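Local structure of alpha-1,2-mannosidase (2WW2) at residues T127-V132 against Y302-Q307; M185-H190 against I245-E250. The protein hydrolyses alpha-mannosides as a calcium-dependent, inverting glycoside hydrolase of family GH92 from a human gut bacterium. All coordinates share one frame; numbering follows the deposited sequence.

Contact 1: residues T127-V132 against Y302-Q307; sequences TSRGAV and YEFDSQ
The guanidinium of Arg129 meets the backbone of Tyr302 edge-on: Tyr302 O lies almost in the guanidinium plane, on the side where NE and NH2 both present an N-H. The rings of Tyr302 and Phe304 both approach NH2, each obliquely. Phe304 CE2 comes to 3.8 Å from Arg129 NH2, with ring and guanidinium planes 77° apart, so the aromatic group does not stack on the arginine. Phe304 CZ in turn lies at the edge of the Tyr302 ring.

The side-on grip consists of two hydrogen bonds to one oxygen, Arg129 NE to Tyr302 O at 3.0 Å and Arg129 NH2 to Tyr302 O at 2.9 Å. They use the acceptor differently. NE lies in the carbonyl plane, on a lone pair, whereas NH2 stands above that plane, 37° out of it, and is not on a lone pair. Converging on a single atom leaves both bonds moderately bent and, with the NH1 bond to Glu250, should restrain the turn of the guanidinium. The arginine reaches this far because its chain is extended from CG to NE. NE then passes beside Glu303, 3.7 Å from Glu303 CA. The carboxylate of Glu303 turns elsewhere, to Ser236 OG, Asn246 ND2 and the backbone N of Phe237.

At the root of the arginine, the turn before strand 130-136 is closed by an ST motif, in which Gly130 N donates to Thr127 OG1. Arg129 NH1 forms a salt bridge with Glu250 OE2 of helix 240-250. The arginine thus joins that helix to strand 299-304, tying the turn of the N-terminal beta domain to the antiparallel sheet in which strand 299-304 pairs with strand 310-313.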
ATOM      1  N   THR A 127      17.127  36.138  26.559  1.00  8.43           N
ATOM      2  CA  THR A 127      16.319  36.336  27.743  1.00  7.91           C
ATOM      3  C   THR A 127      14.885  36.274  27.199  1.00  8.69           C
ATOM      4  O   THR A 127      14.701  35.895  26.047  1.00  9.06           O
ATOM      5  CB  THR A 127      16.596  37.721  28.384  1.00  7.98           C
ATOM      6  OG1 THR A 127      16.314  38.760  27.438  1.00  7.76           O
ATOM      7  CG2 THR A 127      18.078  37.835  28.835  1.00  6.19           C
ATOM      8  N   SER A 128      13.884  36.656  27.994  1.00  8.00           N
ATOM      9  CA  SER A 128      12.492  36.660  27.516  1.00  8.41           C
ATOM     10  C   SER A 128      12.327  37.547  26.280  1.00  8.24           C
ATOM     11  O   SER A 128      11.635  37.183  25.330  1.00  8.51           O
ATOM     12  CB  SER A 128      11.551  37.182  28.613  1.00  8.70           C
ATOM     13  OG  SER A 128      11.493  36.261  29.701  1.00 10.88           O
ATOM     14  N   ARG A 129      12.951  38.722  26.313  1.00  8.00           N
ATOM     15  CA  ARG A 129      12.727  39.727  25.278  1.00  7.61           C
ATOM     16  C   ARG A 129      14.008  40.208  24.592  1.00  7.37           C
ATOM     17  O   ARG A 129      13.947  40.930  23.616  1.00  7.51           O
ATOM     18  CB  ARG A 129      11.936  40.899  25.882  1.00  7.91           C
ATOM     19  CG  ARG A 129      10.588  40.436  26.437  1.00  7.77           C
ATOM     20  CD  ARG A 129       9.811  41.569  27.180  1.00  8.71           C
ATOM     21  NE  ARG A 129       8.666  40.975  27.854  1.00  8.18           N
ATOM     22  CZ  ARG A 129       8.744  40.334  29.010  1.00 10.98           C
ATOM     23  NH1 ARG A 129       9.916  40.211  29.629  1.00  8.26           N
ATOM     24  NH2 ARG A 129       7.650  39.812  29.549  1.00 10.90           N
ATOM     25  N   GLY A 130      15.170  39.758  25.057  1.00  7.70           N
ATOM     26  CA  GLY A 130      16.405  40.207  24.425  1.00  7.44           C
ATOM     27  C   GLY A 130      17.358  39.063  24.144  1.00  7.68           C
ATOM     28  O   GLY A 130      17.016  37.893  24.372  1.00  7.76           O
ATOM     29  N   ALA A 131      18.553  39.400  23.645  1.00  7.05           N
ATOM     30  CA  ALA A 131      19.593  38.390  23.383  1.00  7.17           C
ATOM     31  C   ALA A 131      20.959  39.032  23.498  1.00  6.88           C
ATOM     32  O   ALA A 131      21.093  40.247  23.350  1.00  7.12           O
ATOM     33  CB  ALA A 131      19.422  37.786  21.970  1.00  7.64           C
ATOM     34  N   VAL A 132      21.984  38.223  23.717  1.00  5.92           N
ATOM     35  CA  VAL A 132      23.349  38.737  23.693  1.00  6.84           C
ATOM     36  C   VAL A 132      24.161  37.780  22.843  1.00  6.86           C
ATOM     37  O   VAL A 132      23.973  36.580  22.961  1.00  6.35           O
ATOM     38  CB  VAL A 132      23.938  38.889  25.120  1.00  7.01           C
ATOM     39  CG1 VAL A 132      25.404  39.313  25.067  1.00  7.21           C
ATOM     40  CG2 VAL A 132      23.126  39.916  25.934  1.00  7.63           C
ATOM     41  N   TYR A 302       3.297  40.079  26.661  1.00  9.33           N
ATOM     42  CA  TYR A 302       3.288  41.245  27.527  1.00  9.66           C
ATOM     43  C   TYR A 302       4.710  41.620  27.932  1.00  9.97           C
ATOM     44  O   TYR A 302       5.679  40.835  27.747  1.00  9.85           O
ATOM     45  CB  TYR A 302       2.424  41.007  28.776  1.00  9.37           C
ATOM     46  CG  TYR A 302       2.799  39.779  29.589  1.00  9.38           C
ATOM     47  CD1 TYR A 302       3.693  39.864  30.655  1.00  9.88           C
ATOM     48  CD2 TYR A 302       2.255  38.540  29.287  1.00 10.37           C
ATOM     49  CE1 TYR A 302       4.039  38.741  31.395  1.00 10.83           C
ATOM     50  CE2 TYR A 302       2.591  37.408  30.022  1.00 10.91           C
ATOM     51  CZ  TYR A 302       3.473  37.519  31.070  1.00  9.33           C
ATOM     52  OH  TYR A 302       3.785  36.398  31.789  1.00 11.70           O
ATOM     53  N   GLU A 303       4.816  42.808  28.499  1.00  9.99           N
ATOM     54  CA  GLU A 303       6.081  43.432  28.810  1.00 10.43           C
ATOM     55  C   GLU A 303       5.896  44.150  30.145  1.00 11.00           C
ATOM     56  O   GLU A 303       4.768  44.330  30.613  1.00 11.21           O
ATOM     57  CB  GLU A 303       6.447  44.416  27.677  1.00 10.79           C
ATOM     58  CG  GLU A 303       6.252  43.779  26.278  1.00 10.46           C
ATOM     59  CD  GLU A 303       6.759  44.634  25.119  1.00 11.07           C
ATOM     60  OE1 GLU A 303       7.799  45.299  25.262  1.00 11.67           O
ATOM     61  OE2 GLU A 303       6.123  44.605  24.047  1.00 10.49           O
ATOM     62  N   PHE A 304       6.990  44.540  30.778  1.00 10.77           N
ATOM     63  CA  PHE A 304       6.874  45.244  32.044  1.00 12.01           C
ATOM     64  C   PHE A 304       7.315  46.677  31.876  1.00 12.17           C
ATOM     65  O   PHE A 304       8.460  46.942  31.521  1.00 12.08           O
ATOM     66  CB  PHE A 304       7.671  44.535  33.133  1.00 11.52           C
ATOM     67  CG  PHE A 304       7.138  43.170  33.458  1.00 13.99           C
ATOM     68  CD1 PHE A 304       6.044  43.030  34.303  1.00 14.45           C
ATOM     69  CD2 PHE A 304       7.721  42.034  32.920  1.00 15.54           C
ATOM     70  CE1 PHE A 304       5.543  41.778  34.608  1.00 15.19           C
ATOM     71  CE2 PHE A 304       7.225  40.774  33.209  1.00 16.74           C
ATOM     72  CZ  PHE A 304       6.121  40.652  34.064  1.00 16.56           C
ATOM     73  N   ASP A 305       6.393  47.594  32.145  1.00 12.74           N
ATOM     74  CA  ASP A 305       6.632  49.012  31.910  1.00 13.93           C
ATOM     75  C   ASP A 305       7.615  49.622  32.919  1.00 14.30           C
ATOM     76  O   ASP A 305       8.216  48.900  33.707  1.00 13.96           O
ATOM     77  CB  ASP A 305       5.298  49.768  31.898  1.00 13.86           C
ATOM     78  CG  ASP A 305       4.644  49.852  33.276  1.00 14.98           C
ATOM     79  OD1 ASP A 305       5.254  49.477  34.302  1.00 15.76           O
ATOM     80  OD2 ASP A 305       3.487  50.302  33.325  1.00 15.16           O
ATOM     81  N   SER A 306       7.786  50.941  32.890  1.00 15.30           N
ATOM     82  CA  SER A 306       8.772  51.590  33.778  1.00 16.68           C
ATOM     83  C   SER A 306       8.439  51.410  35.258  1.00 17.02           C
ATOM     84  O   SER A 306       9.331  51.463  36.100  1.00 17.50           O
ATOM     85  CB  SER A 306       8.950  53.074  33.451  1.00 17.01           C
ATOM     86  OG  SER A 306       7.735  53.776  33.618  1.00 18.55           O
ATOM     87  N   GLN A 307       7.167  51.169  35.569  1.00 17.27           N
ATOM     88  CA  GLN A 307       6.745  50.947  36.949  1.00 17.86           C
ATOM     89  C   GLN A 307       6.789  49.467  37.317  1.00 17.41           C
ATOM     90  O   GLN A 307       6.406  49.080  38.427  1.00 16.95           O
ATOM     91  CB  GLN A 307       5.334  51.485  37.177  1.00 18.37           C
ATOM     92  CG  GLN A 307       5.266  52.855  37.828  1.00 22.78           C
ATOM     93  CD  GLN A 307       6.348  53.792  37.338  1.00 28.44           C
ATOM     94  OE1 GLN A 307       6.322  54.249  36.192  1.00 32.20           O
ATOM     95  NE2 GLN A 307       7.311  54.093  38.210  1.00 30.18           N
TER

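Contact 2: residues M185-H190 against I245-E250; sequences MMEFSH and INFNRE
Met185 and Phe247 form a Met-aromatic contact where helix 240-250 packs on strand 182-188 of the N-terminal beta domain, which belongs to the galactose mutarotase-like clan. The close-packed part is the methionine end. Its methyl CE sits over the centre of the Phe247 ring, 3.8 Å from the centroid and only 9° off the ring normal, a well-centred CH-pi contact. The sulfur lies obliquely to the ring, nearer its root, with Met185 SD 3.9 Å from Phe247 CB. A bend at the last torsion (chi3 -77°) brings the methyl back over the ring while CG and SD follow the CB end. Phe247 reaches across from the helix with CG anti to its own backbone N, its side chain crossing that of Met185 at about a right angle.

Toward Glu187 the contact is lighter and more polar. This residue is partly exposed, a glycerol molecule, probably from the crystallisation liquor, is bound about 4 Å from its side chain, and less of it is buried against the helix than of Met185. Its CB lies 3.7 Å from Phe247 CZ, and the extended chain carries the carboxylate past the far end of the ring, the two planes 80° apart. The acid is held by a salt bridge to Arg232 of the adjacent strand 229-236, a residue that the Phe247 side chain also touches. Glu187 OE1, the oxygen engaged by Arg232, lies at the ring edge, near its plane, 3.7 Å from Phe247 CZ.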
ATOM      1  N   MET A 185      16.413  47.441  19.349  1.00 10.30           N
ATOM      2  CA  MET A 185      17.638  48.202  19.562  1.00 11.37           C
ATOM      3  C   MET A 185      18.751  47.253  19.920  1.00 11.10           C
ATOM      4  O   MET A 185      18.519  46.170  20.485  1.00 10.56           O
ATOM      5  CB  MET A 185      17.494  49.287  20.646  1.00 12.29           C
ATOM      6  CG  MET A 185      17.395  48.793  22.075  1.00 14.93           C
ATOM      7  SD  MET A 185      17.727  50.086  23.322  1.00 19.25           S
ATOM      8  CE  MET A 185      19.502  50.240  23.289  1.00 20.50           C
ATOM      9  N   MET A 186      19.963  47.665  19.587  1.00 10.49           N
ATOM     10  CA  MET A 186      21.120  46.851  19.906  1.00 10.47           C
ATOM     11  C   MET A 186      22.342  47.715  20.171  1.00 10.13           C
ATOM     12  O   MET A 186      22.429  48.865  19.730  1.00  9.88           O
ATOM     13  CB  MET A 186      21.393  45.851  18.788  1.00 10.54           C
ATOM     14  CG  MET A 186      21.818  46.467  17.501  1.00 11.35           C
ATOM     15  SD  MET A 186      21.940  45.231  16.193  1.00 16.84           S
ATOM     16  CE  MET A 186      20.209  45.086  15.768  1.00 12.08           C
ATOM     17  N   GLU A 187      23.279  47.155  20.911  1.00  9.35           N
ATOM     18  CA  GLU A 187      24.454  47.897  21.289  1.00  9.50           C
ATOM     19  C   GLU A 187      25.648  47.009  21.019  1.00  9.55           C
ATOM     20  O   GLU A 187      25.549  45.800  21.202  1.00  8.87           O
ATOM     21  CB  GLU A 187      24.368  48.228  22.776  1.00 10.36           C
ATOM     22  CG  GLU A 187      25.575  48.994  23.301  1.00 11.52           C
ATOM     23  CD  GLU A 187      25.576  49.084  24.811  1.00 14.92           C
ATOM     24  OE1 GLU A 187      25.466  48.041  25.485  1.00 17.33           O
ATOM     25  OE2 GLU A 187      25.680  50.201  25.324  1.00 16.89           O
ATOM     26  N   PHE A 188      26.752  47.601  20.552  1.00  8.75           N
ATOM     27  CA  PHE A 188      27.972  46.856  20.253  1.00  8.88           C
ATOM     28  C   PHE A 188      29.051  47.272  21.251  1.00  8.90           C
ATOM     29  O   PHE A 188      29.136  48.447  21.651  1.00  8.39           O
ATOM     30  CB  PHE A 188      28.426  47.119  18.805  1.00  8.77           C
ATOM     31  CG  PHE A 188      27.407  46.686  17.768  1.00 10.06           C
ATOM     32  CD1 PHE A 188      27.499  45.442  17.164  1.00  9.11           C
ATOM     33  CD2 PHE A 188      26.337  47.499  17.441  1.00 10.97           C
ATOM     34  CE1 PHE A 188      26.553  45.025  16.226  1.00  9.12           C
ATOM     35  CE2 PHE A 188      25.383  47.089  16.503  1.00 11.87           C
ATOM     36  CZ  PHE A 188      25.495  45.856  15.893  1.00 11.07           C
ATOM     37  N   SER A 189      29.886  46.320  21.644  1.00  9.02           N
ATOM     38  CA  SER A 189      30.874  46.584  22.674  1.00  9.09           C
ATOM     39  C   SER A 189      32.069  47.390  22.167  1.00  9.67           C
ATOM     40  O   SER A 189      32.773  48.023  22.953  1.00  9.35           O
ATOM     41  CB  SER A 189      31.361  45.255  23.269  1.00  9.49           C
ATOM     42  OG  SER A 189      31.934  44.441  22.255  1.00  9.88           O
ATOM     43  N   HIS A 190      32.308  47.363  20.863  1.00  9.73           N
ATOM     44  CA  HIS A 190      33.521  47.955  20.303  1.00  9.84           C
ATOM     45  C   HIS A 190      33.173  49.082  19.337  1.00 10.13           C
ATOM     46  O   HIS A 190      32.062  49.122  18.806  1.00  9.77           O
ATOM     47  CB  HIS A 190      34.342  46.872  19.597  1.00  9.44           C
ATOM     48  CG  HIS A 190      35.123  46.004  20.536  1.00  9.21           C
ATOM     49  ND1 HIS A 190      34.542  45.005  21.289  1.00  8.70           N
ATOM     50  CD2 HIS A 190      36.446  45.982  20.836  1.00  9.54           C
ATOM     51  CE1 HIS A 190      35.470  44.416  22.025  1.00 10.27           C
ATOM     52  NE2 HIS A 190      36.635  44.988  21.764  1.00 10.44           N
ATOM     53  N   ILE A 245      13.549  50.049  27.737  1.00  9.71           N
ATOM     54  CA  ILE A 245      13.291  49.516  29.080  1.00  9.53           C
ATOM     55  C   ILE A 245      13.607  48.009  29.142  1.00  9.38           C
ATOM     56  O   ILE A 245      14.291  47.537  30.071  1.00  8.78           O
ATOM     57  CB  ILE A 245      11.813  49.770  29.488  1.00  9.31           C
ATOM     58  CG1 ILE A 245      11.583  51.269  29.703  1.00 10.98           C
ATOM     59  CG2 ILE A 245      11.442  48.978  30.743  1.00 10.36           C
ATOM     60  CD1 ILE A 245      10.106  51.681  29.733  1.00 13.20           C
ATOM     61  N   ASN A 246      13.106  47.260  28.158  1.00  8.81           N
ATOM     62  CA  ASN A 246      13.386  45.825  28.056  1.00  9.57           C
ATOM     63  C   ASN A 246      14.885  45.573  27.986  1.00  9.52           C
ATOM     64  O   ASN A 246      15.394  44.702  28.679  1.00  9.72           O
ATOM     65  CB  ASN A 246      12.716  45.200  26.821  1.00  8.97           C
ATOM     66  CG  ASN A 246      11.196  45.243  26.902  1.00  9.12           C
ATOM     67  OD1 ASN A 246      10.641  45.495  27.968  1.00 10.08           O
ATOM     68  ND2 ASN A 246      10.522  44.980  25.783  1.00  7.41           N
ATOM     69  N   PHE A 247      15.576  46.343  27.144  1.00 10.33           N
ATOM     70  CA  PHE A 247      17.038  46.235  26.999  1.00 10.08           C
ATOM     71  C   PHE A 247      17.730  46.461  28.342  1.00 10.70           C
ATOM     72  O   PHE A 247      18.602  45.684  28.760  1.00 10.02           O
ATOM     73  CB  PHE A 247      17.534  47.272  25.982  1.00  9.95           C
ATOM     74  CG  PHE A 247      19.043  47.282  25.775  1.00  9.81           C
ATOM     75  CD1 PHE A 247      19.622  46.617  24.682  1.00  8.60           C
ATOM     76  CD2 PHE A 247      19.870  47.982  26.642  1.00 10.78           C
ATOM     77  CE1 PHE A 247      21.001  46.638  24.475  1.00  8.38           C
ATOM     78  CE2 PHE A 247      21.251  48.002  26.447  1.00  9.55           C
ATOM     79  CZ  PHE A 247      21.815  47.335  25.356  1.00  8.79           C
ATOM     80  N   ASN A 248      17.339  47.532  29.022  1.00 10.99           N
ATOM     81  CA  ASN A 248      18.007  47.902  30.276  1.00 11.64           C
ATOM     82  C   ASN A 248      17.735  46.921  31.398  1.00 11.68           C
ATOM     83  O   ASN A 248      18.614  46.639  32.228  1.00 11.54           O
ATOM     84  CB  ASN A 248      17.646  49.333  30.668  1.00 12.20           C
ATOM     85  CG  ASN A 248      18.382  50.348  29.828  1.00 15.21           C
ATOM     86  OD1 ASN A 248      19.584  50.205  29.582  1.00 19.35           O
ATOM     87  ND2 ASN A 248      17.675  51.386  29.383  1.00 19.53           N
ATOM     88  N   ARG A 249      16.533  46.358  31.410  1.00 10.65           N
ATOM     89  CA  ARG A 249      16.216  45.396  32.437  1.00 10.88           C
ATOM     90  C   ARG A 249      16.879  44.048  32.187  1.00 10.71           C
ATOM     91  O   ARG A 249      17.315  43.392  33.134  1.00 10.45           O
ATOM     92  CB  ARG A 249      14.708  45.201  32.564  1.00 11.07           C
ATOM     93  CG  ARG A 249      14.341  44.440  33.830  1.00 13.21           C
ATOM     94  CD  ARG A 249      12.846  44.306  34.006  1.00 14.28           C
ATOM     95  NE  ARG A 249      12.153  45.580  34.205  1.00 14.69           N
ATOM     96  CZ  ARG A 249      11.283  46.109  33.346  1.00 16.00           C
ATOM     97  NH1 ARG A 249      11.032  45.506  32.180  1.00 14.99           N
ATOM     98  NH2 ARG A 249      10.673  47.251  33.639  1.00 15.16           N
ATOM     99  N   GLU A 250      16.950  43.626  30.922  1.00  9.59           N
ATOM    100  CA  GLU A 250      17.271  42.225  30.636  1.00  9.37           C
ATOM    101  C   GLU A 250      18.689  41.969  30.137  1.00  9.34           C
ATOM    102  O   GLU A 250      19.243  40.894  30.402  1.00  9.58           O
ATOM    103  CB  GLU A 250      16.256  41.609  29.653  1.00  9.84           C
ATOM    104  CG  GLU A 250      14.798  41.614  30.162  1.00  9.85           C
ATOM    105  CD  GLU A 250      13.807  40.944  29.204  1.00 13.10           C
ATOM    106  OE1 GLU A 250      14.237  40.097  28.386  1.00 10.59           O
ATOM    107  OE2 GLU A 250      12.587  41.276  29.277  1.00 13.59           O
TER

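In the fold
Helix 240-250 is one side of contact 2 and a close neighbour of contact 1; their centres lie 11 Å apart. In contact 2 the helix packs on strand 182-188 through Phe247; toward contact 1 it turns Asn246, Arg249 and Glu250. Glu250 OE1 lies 2.6 Å from Thr127 OG1, and Asn246 ND2 lies 2.8 Å from Glu303 OE1, both probable hydrogen bonds. Both contacts are largely buried, each with a partly exposed residue at its margin: Phe304 in contact 1, Glu187 in contact 2. Between residues 127-132 and 302-307 the link is polar, from arginine to backbone carbonyl; between 185-190 and 245-250 it is chiefly apolar.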